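Local coordinates for protein endoglucanase (Humicola insolens, PDB 1DYS) that hydrolyses internal beta-1,4-glucosidic linkages of cellulose as a family 6 glycoside hydrolase, an endo-acting enzyme in the breakdown of plant biomass, at residues Q23-F28 / T35-V40; A133-P138 / Y178-N183; D139-M144 / Q198-I203; G291-T296 / N341-I346. One frame throughout, in Å; residues are numbered along the deposited sequence.

Interaction 1: Q23-F28 / T35-V40; sequences QTRQAF and TNAAKV
The Phe28 ring presents one face to Asn36, whose CB stands 3.4 Å from the ring centroid and only 5° off the ring normal, a CH-pi contact over the middle of the ring. At the edge, near the ring plane, lies Val40 CG2, 3.7 Å from Phe28 CD2. Both partners come from helix 34-46, which runs antiparallel to helix 15-29 with the short axes 8.1 Å apart. So close an approach suits the small Ala37: its CA lies 4.7 Å from Arg25 CA, and its CB meets Phe28 CB at 4.1 Å. Arg25 CG passes 3.3 Å from the backbone Ala37 O. Val40 divides its branches. CG1, anti to the backbone N (chi1 179°), rests 3.8 Å from Arg25 CB, while CG2 reaches both the Phe28 edge and Thr24 CG2. With its methyl given to valine, Thr24 has its hydroxyl on Asp332 of helix 332-340. The Asn36 amide is likewise occupied beside the ring, OD1 taking a 2.8 Å bond from Lys39 NZ in the carbonyl plane and ND2 bonding Asp33. Cohesion of this helical hairpin therefore comes from carbon surfaces and one aromatic face, while the polar groups of Thr24 and Asn36 are satisfied by partners other than the facing segment.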
loop_
_atom_site.group_PDB
_atom_site.type_symbol
_atom_site.label_atom_id
_atom_site.label_comp_id
_atom_site.label_asym_id
_atom_site.label_seq_id
_atom_site.Cartn_x
_atom_site.Cartn_y
_atom_site.Cartn_z
ATOM N N GLN A 23 3.897 -21.199 -5.462
ATOM C CA GLN A 23 2.969 -21.591 -4.407
ATOM C C GLN A 23 1.751 -22.271 -5.008
ATOM O O GLN A 23 1.259 -23.284 -4.493
ATOM C CB GLN A 23 2.511 -20.357 -3.611
ATOM C CG GLN A 23 1.509 -20.711 -2.519
ATOM C CD GLN A 23 1.249 -19.566 -1.560
ATOM O OE1 GLN A 23 0.477 -19.734 -0.607
ATOM N NE2 GLN A 23 1.857 -18.411 -1.764
ATOM N N THR A 24 1.259 -21.733 -6.144
ATOM C CA THR A 24 0.072 -22.306 -6.777
ATOM C C THR A 24 0.357 -23.693 -7.313
ATOM O O THR A 24 -0.437 -24.617 -7.181
ATOM C CB THR A 24 -0.456 -21.387 -7.916
ATOM O OG1 THR A 24 -0.387 -20.027 -7.439
ATOM C CG2 THR A 24 -1.893 -21.693 -8.268
ATOM N N ARG A 25 1.473 -23.827 -8.005
ATOM C CA ARG A 25 1.925 -25.103 -8.524
ATOM C C ARG A 25 2.099 -26.080 -7.367
ATOM O O ARG A 25 1.548 -27.167 -7.536
ATOM C CB ARG A 25 3.281 -24.981 -9.223
ATOM C CG ARG A 25 3.448 -26.068 -10.289
ATOM C CD ARG A 25 4.907 -25.906 -10.828
ATOM N NE ARG A 25 5.698 -26.320 -9.661
ATOM C CZ ARG A 25 5.860 -27.636 -9.456
ATOM N NH1 ARG A 25 5.430 -28.594 -10.267
ATOM N NH2 ARG A 25 6.491 -27.920 -8.344
ATOM N N GLN A 26 2.743 -25.672 -6.274
ATOM C CA GLN A 26 2.793 -26.583 -5.119
ATOM C C GLN A 26 1.419 -26.971 -4.595
ATOM O O GLN A 26 1.184 -28.147 -4.249
ATOM C CB GLN A 26 3.570 -25.879 -3.985
ATOM C CG GLN A 26 5.059 -25.727 -4.325
ATOM C CD GLN A 26 5.756 -24.752 -3.404
ATOM O OE1 GLN A 26 6.847 -24.234 -3.650
ATOM N NE2 GLN A 26 5.156 -24.414 -2.268
ATOM N N ALA A 27 0.450 -26.061 -4.497
ATOM C CA ALA A 27 -0.884 -26.356 -3.983
ATOM C C ALA A 27 -1.598 -27.402 -4.818
ATOM O O ALA A 27 -2.150 -28.391 -4.305
ATOM C CB ALA A 27 -1.725 -25.085 -3.865
ATOM N N PHE A 28 -1.561 -27.273 -6.141
ATOM C CA PHE A 28 -2.176 -28.247 -7.028
ATOM C C PHE A 28 -1.473 -29.597 -6.867
ATOM O O PHE A 28 -2.159 -30.597 -6.662
ATOM C CB PHE A 28 -2.101 -27.803 -8.489
ATOM C CG PHE A 28 -3.185 -26.836 -8.876
ATOM C CD1 PHE A 28 -4.528 -27.094 -8.653
ATOM C CD2 PHE A 28 -2.800 -25.616 -9.429
ATOM C CE1 PHE A 28 -5.496 -26.167 -9.011
ATOM C CE2 PHE A 28 -3.780 -24.698 -9.802
ATOM C CZ PHE A 28 -5.099 -24.963 -9.605
ATOM N N THR A 35 -2.547 -32.034 -13.653
ATOM C CA THR A 35 -3.050 -31.302 -14.806
ATOM C C THR A 35 -2.987 -29.796 -14.560
ATOM O O THR A 35 -2.467 -29.046 -15.393
ATOM C CB THR A 35 -4.474 -31.713 -15.184
ATOM O OG1 THR A 35 -4.422 -33.061 -15.710
ATOM C CG2 THR A 35 -5.042 -30.812 -16.271
ATOM N N ASN A 36 -3.502 -29.362 -13.420
ATOM C CA ASN A 36 -3.396 -27.911 -13.137
ATOM C C ASN A 36 -2.016 -27.513 -12.680
ATOM O O ASN A 36 -1.630 -26.342 -12.916
ATOM C CB ASN A 36 -4.506 -27.494 -12.176
ATOM C CG ASN A 36 -5.857 -27.371 -12.809
ATOM O OD1 ASN A 36 -6.096 -26.646 -13.783
ATOM N ND2 ASN A 36 -6.893 -28.028 -12.247
ATOM N N ALA A 37 -1.209 -28.372 -12.068
ATOM C CA ALA A 37 0.155 -28.012 -11.693
ATOM C C ALA A 37 0.957 -27.700 -12.960
ATOM O O ALA A 37 1.736 -26.755 -13.012
ATOM C CB ALA A 37 0.827 -29.163 -10.942
ATOM N N ALA A 38 0.706 -28.480 -14.003
ATOM C CA ALA A 38 1.372 -28.330 -15.293
ATOM C C ALA A 38 0.938 -27.023 -15.965
ATOM O O ALA A 38 1.760 -26.372 -16.611
ATOM C CB ALA A 38 1.004 -29.513 -16.184
ATOM N N LYS A 39 -0.339 -26.690 -15.800
ATOM C CA LYS A 39 -0.822 -25.400 -16.339
ATOM C C LYS A 39 -0.109 -24.255 -15.605
ATOM O O LYS A 39 0.227 -23.273 -16.307
ATOM C CB LYS A 39 -2.335 -25.386 -16.099
ATOM C CG LYS A 39 -3.093 -26.134 -17.168
ATOM C CD LYS A 39 -4.489 -26.575 -16.808
ATOM C CE LYS A 39 -5.527 -25.483 -16.936
ATOM N NZ LYS A 39 -6.864 -25.972 -16.435
ATOM N N VAL A 40 0.063 -24.327 -14.295
ATOM C CA VAL A 40 0.822 -23.288 -13.593
ATOM C C VAL A 40 2.240 -23.189 -14.148
ATOM O O VAL A 40 2.756 -22.099 -14.448
ATOM C CB VAL A 40 0.821 -23.489 -12.061
ATOM C CG1 VAL A 40 1.653 -22.374 -11.416
ATOM C CG2 VAL A 40 -0.604 -23.452 -11.498
#

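Interaction 2: A133-P138 / Y178-N183; sequences AVILEP and YLDVAN
Three backbone hydrogen bonds hold strand 133-136 to strand 178-180 in parallel register. Tyr178 N gives to Val134 O at 2.9 Å, nearly straight at 170°; Leu136 N gives to Tyr178 O at 2.8 Å; and Asp180 N reaches a lone pair of Leu136 O at 3.1 Å. Ile135 CA adds a CA-H...O contact to Tyr178 O. Ile135 and Tyr178 share one face of the sheet, where Ala133 CB also approaches Tyr178 CE2; Leu136 and Leu179 share the other, with Leu179 CD1 4.0 Å from Leu136 CB. Branched aliphatic side chains and an aromatic ring suit this buried place, and the tyrosine hydroxyl is satisfied by Asp304.

Beyond the last bridge the chains stay joined through Asp180. Its CG is anti to the backbone N (chi1 -172°), which lays the carboxylate along Pro138, OD2 being 3.5 Å from Pro138 CA. OD2 accepts from Ala182 N at 2.8 Å, met from above the carboxylate plane, and so closes an Asx turn; it also takes the backbone N of Asp139, a probable proton donor. Ser217 holds OD1. A water 2.8 Å from Glu137 O and 2.8 Å from Asp180 O links the chains where the strands run out, and the Glu137 carboxylate is held by Tyr112 and Asn87. Segment 178-183 ends at Asn183, a probable substrate-binding residue, so the contact lies at the active-site end of the family 6 barrel. A buried carboxylate gripped by two backbone N-H groups and a serine is probably stabilised as the anion, and it fixes the loop bearing Asp139 at the C-terminal end of the parallel strands.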
loop_
_atom_site.group_PDB
_atom_site.type_symbol
_atom_site.label_atom_id
_atom_site.label_comp_id
_atom_site.label_asym_id
_atom_site.label_seq_id
_atom_site.Cartn_x
_atom_site.Cartn_y
_atom_site.Cartn_z
ATOM N N ALA A 133 7.974 -2.152 -24.056
ATOM C CA ALA A 133 6.613 -1.686 -24.216
ATOM C C ALA A 133 6.185 -1.098 -22.849
ATOM O O ALA A 133 6.202 -1.840 -21.870
ATOM C CB ALA A 133 5.578 -2.750 -24.532
ATOM N N VAL A 134 5.946 0.201 -22.846
ATOM C CA VAL A 134 5.636 0.834 -21.558
ATOM C C VAL A 134 4.202 1.293 -21.586
ATOM O O VAL A 134 3.752 2.093 -22.390
ATOM C CB VAL A 134 6.564 2.047 -21.286
ATOM C CG1 VAL A 134 6.161 2.742 -19.989
ATOM C CG2 VAL A 134 8.014 1.609 -21.270
ATOM N N ILE A 135 3.409 0.821 -20.611
ATOM C CA ILE A 135 2.063 1.226 -20.407
ATOM C C ILE A 135 2.114 2.431 -19.467
ATOM O O ILE A 135 2.697 2.369 -18.389
ATOM C CB ILE A 135 1.181 0.105 -19.853
ATOM C CG1 ILE A 135 0.951 -0.879 -21.008
ATOM C CG2 ILE A 135 -0.102 0.681 -19.263
ATOM C CD1 ILE A 135 0.049 -2.057 -20.629
ATOM N N LEU A 136 1.492 3.496 -19.967
ATOM C CA LEU A 136 1.536 4.704 -19.181
ATOM C C LEU A 136 0.253 4.942 -18.397
ATOM O O LEU A 136 -0.830 5.219 -18.872
ATOM C CB LEU A 136 1.741 5.951 -20.043
ATOM C CG LEU A 136 2.982 5.934 -20.931
ATOM C CD1 LEU A 136 2.778 6.955 -22.034
ATOM C CD2 LEU A 136 4.219 6.200 -20.087
ATOM N N GLU A 137 0.441 4.967 -17.085
ATOM C CA GLU A 137 -0.507 5.337 -16.063
ATOM C C GLU A 137 -1.933 4.852 -16.208
ATOM O O GLU A 137 -2.917 5.530 -16.576
ATOM C CB GLU A 137 -0.516 6.889 -15.959
ATOM C CG GLU A 137 0.814 7.486 -15.501
ATOM C CD GLU A 137 1.180 7.159 -14.039
ATOM O OE1 GLU A 137 0.307 6.677 -13.297
ATOM O OE2 GLU A 137 2.308 7.486 -13.667
ATOM N N PRO A 138 -2.137 3.589 -15.901
ATOM C CA PRO A 138 -3.426 2.918 -15.904
ATOM C C PRO A 138 -4.488 3.772 -15.213
ATOM O O PRO A 138 -4.355 4.377 -14.163
ATOM C CB PRO A 138 -3.213 1.602 -15.151
ATOM C CG PRO A 138 -1.746 1.343 -15.468
ATOM C CD PRO A 138 -1.044 2.693 -15.438
ATOM N N TYR A 178 2.456 3.042 -24.793
ATOM C CA TYR A 178 1.037 2.768 -24.908
ATOM C C TYR A 178 0.349 3.496 -23.771
ATOM O O TYR A 178 0.524 3.170 -22.586
ATOM C CB TYR A 178 0.796 1.250 -24.851
ATOM C CG TYR A 178 1.318 0.477 -26.065
ATOM C CD1 TYR A 178 0.487 0.335 -27.180
ATOM C CD2 TYR A 178 2.576 -0.067 -26.089
ATOM C CE1 TYR A 178 0.922 -0.385 -28.287
ATOM C CE2 TYR A 178 3.042 -0.759 -27.194
ATOM C CZ TYR A 178 2.209 -0.903 -28.278
ATOM O OH TYR A 178 2.712 -1.617 -29.335
ATOM N N LEU A 179 -0.418 4.530 -24.062
ATOM C CA LEU A 179 -1.128 5.349 -23.080
ATOM C C LEU A 179 -2.429 4.683 -22.685
ATOM O O LEU A 179 -3.266 4.321 -23.524
ATOM C CB LEU A 179 -1.303 6.761 -23.676
ATOM C CG LEU A 179 -2.052 7.795 -22.866
ATOM C CD1 LEU A 179 -1.337 8.060 -21.539
ATOM C CD2 LEU A 179 -2.168 9.099 -23.674
ATOM N N ASP A 180 -2.593 4.475 -21.365
ATOM C CA ASP A 180 -3.743 3.672 -20.928
ATOM C C ASP A 180 -5.054 4.374 -21.140
ATOM O O ASP A 180 -5.130 5.574 -20.893
ATOM C CB ASP A 180 -3.546 3.279 -19.432
ATOM C CG ASP A 180 -4.681 2.302 -19.157
ATOM O OD1 ASP A 180 -4.549 1.180 -19.590
ATOM O OD2 ASP A 180 -5.690 2.691 -18.564
ATOM N N VAL A 181 -6.053 3.675 -21.703
ATOM C CA VAL A 181 -7.385 4.227 -21.855
ATOM C C VAL A 181 -8.427 3.323 -21.193
ATOM O O VAL A 181 -9.580 3.188 -21.616
ATOM C CB VAL A 181 -7.746 4.552 -23.322
ATOM C CG1 VAL A 181 -6.757 5.539 -23.905
ATOM C CG2 VAL A 181 -7.614 3.288 -24.180
ATOM N N ALA A 182 -8.155 2.886 -19.953
ATOM C CA ALA A 182 -9.119 2.190 -19.096
ATOM C C ALA A 182 -9.683 0.942 -19.742
ATOM O O ALA A 182 -8.933 0.052 -20.109
ATOM C CB ALA A 182 -10.207 3.195 -18.701
ATOM N N ASN A 183 -11.013 0.815 -19.876
ATOM C CA ASN A 183 -11.562 -0.391 -20.515
ATOM C C ASN A 183 -12.840 0.061 -21.212
ATOM O O ASN A 183 -13.356 1.155 -20.936
ATOM C CB ASN A 183 -11.786 -1.534 -19.543
ATOM C CG ASN A 183 -12.926 -1.258 -18.609
ATOM O OD1 ASN A 183 -14.054 -1.695 -18.861
ATOM N ND2 ASN A 183 -12.678 -0.539 -17.523
HETATM O O HOH W 1 -4.232 6.853 -18.603
#

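Interaction 3: D139-M144 / Q198-I203; sequences DAIGNM and QEVATI
Helix 140-146, which starts just after the probable proton donor Asp139, packs across helix 190-207 on the outside of the barrel-like parallel sheet. The short segments cross at 111° with axes 10.6 Å apart, so the contact is made by side chains, not by the backbones. Ile141 uses both branches. CG2, anti to the backbone N, slides past Glu199 CB at 4.1 Å, while the other branch carries CD1 to Val200 CG2 at 3.9 Å and sets CG1 4.0 Å from Ile203 CD1. That Ile203 methyl also lies 4.0 Å from Met144 SD, closing an apolar cluster suited to the branched hydrocarbon of isoleucine and valine and the flexible thioether of methionine.

Met144 and Glu199 cross at about a right angle. The glutamate is bent at chi2 (35°), which folds its carboxylate over the methionine and brings OE2 to 3.2 Å from SD. The same oxygen accepts from Gln160 and forms a salt bridge with Arg156, both on helix 150-169, so the buried charge is probably compensated and the carboxylate held in place.

At the start of the helix, Asp139 O receives two donors, Asn143 N and Asn143 ND2, the latter at 2.9 Å from above the carbonyl plane; Ser94 holds Asn143 OD1. A parallel strand running into a loop with the probable proton donor, then into an outer helix packed on a neighbouring helix, is the beta-alpha layout of the distorted family 6 barrel, whose active site lies at the C-terminal strand ends.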
loop_
_atom_site.group_PDB
_atom_site.type_symbol
_atom_site.label_atom_id
_atom_site.label_comp_id
_atom_site.label_asym_id
_atom_site.label_seq_id
_atom_site.Cartn_x
_atom_site.Cartn_y
_atom_site.Cartn_z
ATOM N N ASP A 139 -5.636 3.881 -15.871
ATOM C CA ASP A 139 -6.850 4.565 -15.530
ATOM C C ASP A 139 -6.722 6.080 -15.425
ATOM O O ASP A 139 -7.708 6.678 -15.015
ATOM C CB ASP A 139 -7.521 4.019 -14.244
ATOM C CG ASP A 139 -7.990 2.601 -14.480
ATOM O OD1 ASP A 139 -8.281 2.295 -15.678
ATOM O OD2 ASP A 139 -8.118 1.805 -13.521
ATOM N N ALA A 140 -5.557 6.691 -15.679
ATOM C CA ALA A 140 -5.461 8.149 -15.477
ATOM C C ALA A 140 -6.440 8.854 -16.417
ATOM O O ALA A 140 -7.132 9.737 -15.968
ATOM C CB ALA A 140 -4.038 8.652 -15.708
ATOM N N ILE A 141 -6.402 8.501 -17.694
ATOM C CA ILE A 141 -7.362 9.175 -18.620
ATOM C C ILE A 141 -8.797 8.937 -18.269
ATOM O O ILE A 141 -9.650 9.842 -18.362
ATOM C CB ILE A 141 -6.979 8.752 -20.036
ATOM C CG1 ILE A 141 -5.645 9.427 -20.374
ATOM C CG2 ILE A 141 -8.042 9.170 -21.061
ATOM C CD1 ILE A 141 -5.103 8.976 -21.710
ATOM N N GLY A 142 -9.161 7.754 -17.769
ATOM C CA GLY A 142 -10.522 7.480 -17.312
ATOM C C GLY A 142 -10.909 8.496 -16.237
ATOM O O GLY A 142 -11.957 9.127 -16.314
ATOM N N ASN A 143 -10.061 8.654 -15.231
ATOM C CA ASN A 143 -10.304 9.584 -14.128
ATOM C C ASN A 143 -10.373 11.023 -14.624
ATOM O O ASN A 143 -11.125 11.830 -14.051
ATOM C CB ASN A 143 -9.213 9.337 -13.090
ATOM C CG ASN A 143 -9.438 8.181 -12.142
ATOM O OD1 ASN A 143 -10.227 8.333 -11.217
ATOM N ND2 ASN A 143 -8.733 7.086 -12.385
ATOM N N MET A 144 -9.630 11.375 -15.668
ATOM C CA MET A 144 -9.680 12.704 -16.253
ATOM C C MET A 144 -10.971 12.974 -17.024
ATOM O O MET A 144 -11.524 14.080 -16.860
ATOM C CB MET A 144 -8.527 12.919 -17.228
ATOM C CG MET A 144 -7.385 13.787 -16.746
ATOM S SD MET A 144 -5.932 13.364 -17.721
ATOM C CE MET A 144 -5.094 12.237 -16.610
ATOM N N GLN A 198 -10.134 13.450 -27.023
ATOM C CA GLN A 198 -9.795 14.836 -26.739
ATOM C C GLN A 198 -8.731 14.895 -25.643
ATOM O O GLN A 198 -7.778 15.667 -25.696
ATOM C CB GLN A 198 -11.047 15.631 -26.325
ATOM C CG GLN A 198 -10.722 17.112 -26.046
ATOM C CD GLN A 198 -10.175 17.705 -27.348
ATOM O OE1 GLN A 198 -10.918 17.669 -28.332
ATOM N NE2 GLN A 198 -8.939 18.181 -27.378
ATOM N N GLU A 199 -8.937 14.040 -24.628
ATOM C CA GLU A 199 -7.957 13.959 -23.535
ATOM C C GLU A 199 -6.593 13.554 -24.039
ATOM O O GLU A 199 -5.573 14.142 -23.638
ATOM C CB GLU A 199 -8.455 13.004 -22.459
ATOM C CG GLU A 199 -8.123 13.390 -21.031
ATOM C CD GLU A 199 -8.123 14.867 -20.715
ATOM O OE1 GLU A 199 -8.961 15.648 -21.191
ATOM O OE2 GLU A 199 -7.215 15.249 -19.923
ATOM N N VAL A 200 -6.511 12.531 -24.897
ATOM C CA VAL A 200 -5.252 12.122 -25.497
ATOM C C VAL A 200 -4.671 13.254 -26.342
ATOM O O VAL A 200 -3.472 13.488 -26.286
ATOM C CB VAL A 200 -5.503 10.843 -26.327
ATOM C CG1 VAL A 200 -4.300 10.470 -27.145
ATOM C CG2 VAL A 200 -5.936 9.695 -25.406
ATOM N N ALA A 201 -5.533 13.933 -27.131
ATOM C CA ALA A 201 -4.962 15.015 -27.938
ATOM C C ALA A 201 -4.347 16.085 -27.022
ATOM O O ALA A 201 -3.251 16.560 -27.334
ATOM C CB ALA A 201 -5.936 15.630 -28.921
ATOM N N THR A 202 -5.030 16.497 -25.976
ATOM C CA THR A 202 -4.514 17.508 -25.051
ATOM C C THR A 202 -3.215 17.069 -24.408
ATOM O O THR A 202 -2.289 17.874 -24.308
ATOM C CB THR A 202 -5.566 17.814 -23.978
ATOM O OG1 THR A 202 -6.715 18.364 -24.628
ATOM C CG2 THR A 202 -5.046 18.764 -22.915
ATOM N N ILE A 203 -3.139 15.823 -23.921
ATOM C CA ILE A 203 -1.914 15.310 -23.337
ATOM C C ILE A 203 -0.753 15.269 -24.310
ATOM O O ILE A 203 0.387 15.562 -23.916
ATOM C CB ILE A 203 -2.121 13.889 -22.752
ATOM C CG1 ILE A 203 -2.923 14.085 -21.460
ATOM C CG2 ILE A 203 -0.836 13.121 -22.519
ATOM C CD1 ILE A 203 -3.636 12.840 -21.002
#

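Interaction 4: G291-T296 / N341-I346; sequences GQPFTT and NAHDEI
Where the chain has left helix 332-340, His343 is the first residue to press on loop 291-296. The histidine has CG anti to its backbone N, which lays the ring beside Gln292. Gln292 CA sits over one ring face, offset toward the rim and 3.9 Å from the centroid, in a CH-pi contact. Nearer the backbone, His343 CB packs against the carbonyl of Gly291, 3.6 Å from Gly291 O. The ring is steadied by its own chain: ND1 accepts from Glu345 N at 3.1 Å, almost straight at 175° and near the ring plane, so ND1 is unprotonated in this bond.

Glu345 extends beyond CG and brings OE1 to 3.0 Å from Gln292 NE2. That bond is weak, bent to 128°, with the amide and carboxylate planes steeply inclined to each other. Gln292 NE2 makes its better bond to Pro293 O, 2.8 Å away, on a lone pair and within the amide plane; the bend of Gln292 at chi2 (84°) turns the amide back to reach it. Glutamine suits this spot because its single NH2 group can serve both acceptors.

Ile346 finishes the segment with apolar packing, its CG1 4.0 Å from Pro293 CG, and helix 34-46 backs the same side chain through Tyr42 and Val43. Its backbone N bonds His343 O at 3.0 Å, closing a beta turn over 343-346. The arrangement is thus a beta turn in the C-terminal tail, reinforced by its leading histidine and packed on the loop before barrel strand 303-307.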
loop_
_atom_site.group_PDB
_atom_site.type_symbol
_atom_site.label_atom_id
_atom_site.label_comp_id
_atom_site.label_asym_id
_atom_site.label_seq_id
_atom_site.Cartn_x
_atom_site.Cartn_y
_atom_site.Cartn_z
ATOM N N GLY A 291 -6.658 -15.564 -19.190
ATOM C CA GLY A 291 -7.098 -15.390 -20.576
ATOM C C GLY A 291 -5.982 -15.863 -21.522
ATOM O O GLY A 291 -4.989 -16.460 -21.163
ATOM N N GLN A 292 -6.230 -15.582 -22.801
ATOM C CA GLN A 292 -5.297 -15.908 -23.868
ATOM C C GLN A 292 -3.921 -15.327 -23.585
ATOM O O GLN A 292 -3.778 -14.130 -23.322
ATOM C CB GLN A 292 -5.853 -15.257 -25.160
ATOM C CG GLN A 292 -4.831 -14.915 -26.217
ATOM C CD GLN A 292 -4.509 -16.102 -27.110
ATOM O OE1 GLN A 292 -5.437 -16.578 -27.769
ATOM N NE2 GLN A 292 -3.255 -16.540 -27.157
ATOM N N PRO A 293 -2.913 -16.153 -23.655
ATOM C CA PRO A 293 -1.531 -15.692 -23.483
ATOM C C PRO A 293 -1.139 -14.773 -24.622
ATOM O O PRO A 293 -1.752 -14.722 -25.681
ATOM C CB PRO A 293 -0.648 -16.948 -23.433
ATOM C CG PRO A 293 -1.692 -18.000 -23.039
ATOM C CD PRO A 293 -2.960 -17.600 -23.802
ATOM N N PHE A 294 -0.025 -14.044 -24.411
ATOM C CA PHE A 294 0.441 -13.121 -25.411
ATOM C C PHE A 294 0.447 -13.708 -26.834
ATOM O O PHE A 294 0.932 -14.800 -27.063
ATOM C CB PHE A 294 1.851 -12.628 -25.043
ATOM C CG PHE A 294 2.610 -12.095 -26.234
ATOM C CD1 PHE A 294 2.339 -10.834 -26.705
ATOM C CD2 PHE A 294 3.567 -12.852 -26.891
ATOM C CE1 PHE A 294 2.995 -10.337 -27.819
ATOM C CE2 PHE A 294 4.238 -12.364 -27.994
ATOM C CZ PHE A 294 3.955 -11.099 -28.479
ATOM N N THR A 295 -0.033 -12.857 -27.750
ATOM C CA THR A 295 -0.004 -13.184 -29.172
ATOM C C THR A 295 -0.171 -11.923 -30.002
ATOM O O THR A 295 -0.837 -10.971 -29.562
ATOM C CB THR A 295 -1.066 -14.247 -29.551
ATOM O OG1 THR A 295 -0.865 -14.529 -30.969
ATOM C CG2 THR A 295 -2.468 -13.725 -29.370
ATOM N N THR A 296 0.384 -11.935 -31.235
ATOM C CA THR A 296 0.160 -10.828 -32.147
ATOM C C THR A 296 -0.911 -11.229 -33.175
ATOM O O THR A 296 -1.338 -10.409 -33.986
ATOM C CB THR A 296 1.415 -10.377 -32.905
ATOM O OG1 THR A 296 2.065 -11.540 -33.468
ATOM C CG2 THR A 296 2.469 -9.703 -32.046
ATOM N N ASN A 341 -9.799 -22.386 -14.625
ATOM C CA ASN A 341 -10.629 -21.790 -15.660
ATOM C C ASN A 341 -9.825 -21.185 -16.808
ATOM O O ASN A 341 -10.409 -20.460 -17.630
ATOM C CB ASN A 341 -11.530 -20.702 -15.082
ATOM C CG ASN A 341 -12.560 -21.329 -14.157
ATOM O OD1 ASN A 341 -13.534 -21.940 -14.605
ATOM N ND2 ASN A 341 -12.345 -21.176 -12.863
ATOM N N ALA A 342 -8.551 -21.570 -16.869
ATOM C CA ALA A 342 -7.706 -20.970 -17.918
ATOM C C ALA A 342 -8.127 -21.262 -19.353
ATOM O O ALA A 342 -8.706 -22.285 -19.700
ATOM C CB ALA A 342 -6.258 -21.382 -17.743
ATOM N N HIS A 343 -7.690 -20.324 -20.181
ATOM C CA HIS A 343 -7.819 -20.405 -21.640
ATOM C C HIS A 343 -7.190 -21.723 -22.073
ATOM O O HIS A 343 -6.187 -22.149 -21.515
ATOM C CB HIS A 343 -6.988 -19.286 -22.274
ATOM C CG HIS A 343 -7.243 -19.117 -23.731
ATOM N ND1 HIS A 343 -6.596 -19.862 -24.695
ATOM C CD2 HIS A 343 -8.083 -18.275 -24.385
ATOM C CE1 HIS A 343 -7.048 -19.475 -25.882
ATOM N NE2 HIS A 343 -7.933 -18.497 -25.732
ATOM N N ASP A 344 -7.816 -22.315 -23.113
ATOM C CA ASP A 344 -7.334 -23.601 -23.618
ATOM C C ASP A 344 -5.885 -23.686 -24.041
ATOM O O ASP A 344 -5.252 -24.763 -23.976
ATOM C CB ASP A 344 -8.136 -24.007 -24.870
ATOM C CG ASP A 344 -9.527 -24.507 -24.580
ATOM O OD1 ASP A 344 -9.846 -24.807 -23.412
ATOM O OD2 ASP A 344 -10.310 -24.600 -25.550
ATOM N N GLU A 345 -5.235 -22.596 -24.447
ATOM C CA GLU A 345 -3.810 -22.653 -24.748
ATOM C C GLU A 345 -2.947 -23.105 -23.571
ATOM O O GLU A 345 -1.915 -23.743 -23.766
ATOM C CB GLU A 345 -3.313 -21.290 -25.280
ATOM C CG GLU A 345 -4.138 -20.967 -26.524
ATOM C CD GLU A 345 -3.420 -20.118 -27.547
ATOM O OE1 GLU A 345 -2.483 -19.392 -27.162
ATOM O OE2 GLU A 345 -3.822 -20.216 -28.724
ATOM N N ILE A 346 -3.337 -22.812 -22.322
ATOM C CA ILE A 346 -2.550 -23.145 -21.145
ATOM C C ILE A 346 -2.772 -24.598 -20.747
ATOM O O ILE A 346 -3.894 -24.991 -20.403
ATOM C CB ILE A 346 -2.985 -22.227 -19.968
ATOM C CG1 ILE A 346 -2.591 -20.807 -20.397
ATOM C CG2 ILE A 346 -2.318 -22.596 -18.656
ATOM C CD1 ILE A 346 -3.400 -19.713 -19.703
#

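Interactions 2 and 3 form one continuous unit near the probable proton donor Asp139: strand 132-136 leads directly into helix 140-146, the two contacts share the turn at Asp139, and Leu179 packs on Ile141. Interaction 2 lies deepest, about 6 Å from the chain's centre, and relies on backbone hydrogen bonds; interaction 3, farther out, joins helices by apolar packing around a probably compensated charge. Interactions 1 and 4 adjoin on another side, where Lys39 touches Ile346 and Ala342. Interaction 1 is a buried, largely apolar helix pair despite its peripheral position, whereas interaction 4 is partly exposed and mixes ring, amide and carboxylate contacts. Centres of interactions 1 and 3 are about 40 Å apart, on opposite sides of the chain's centre.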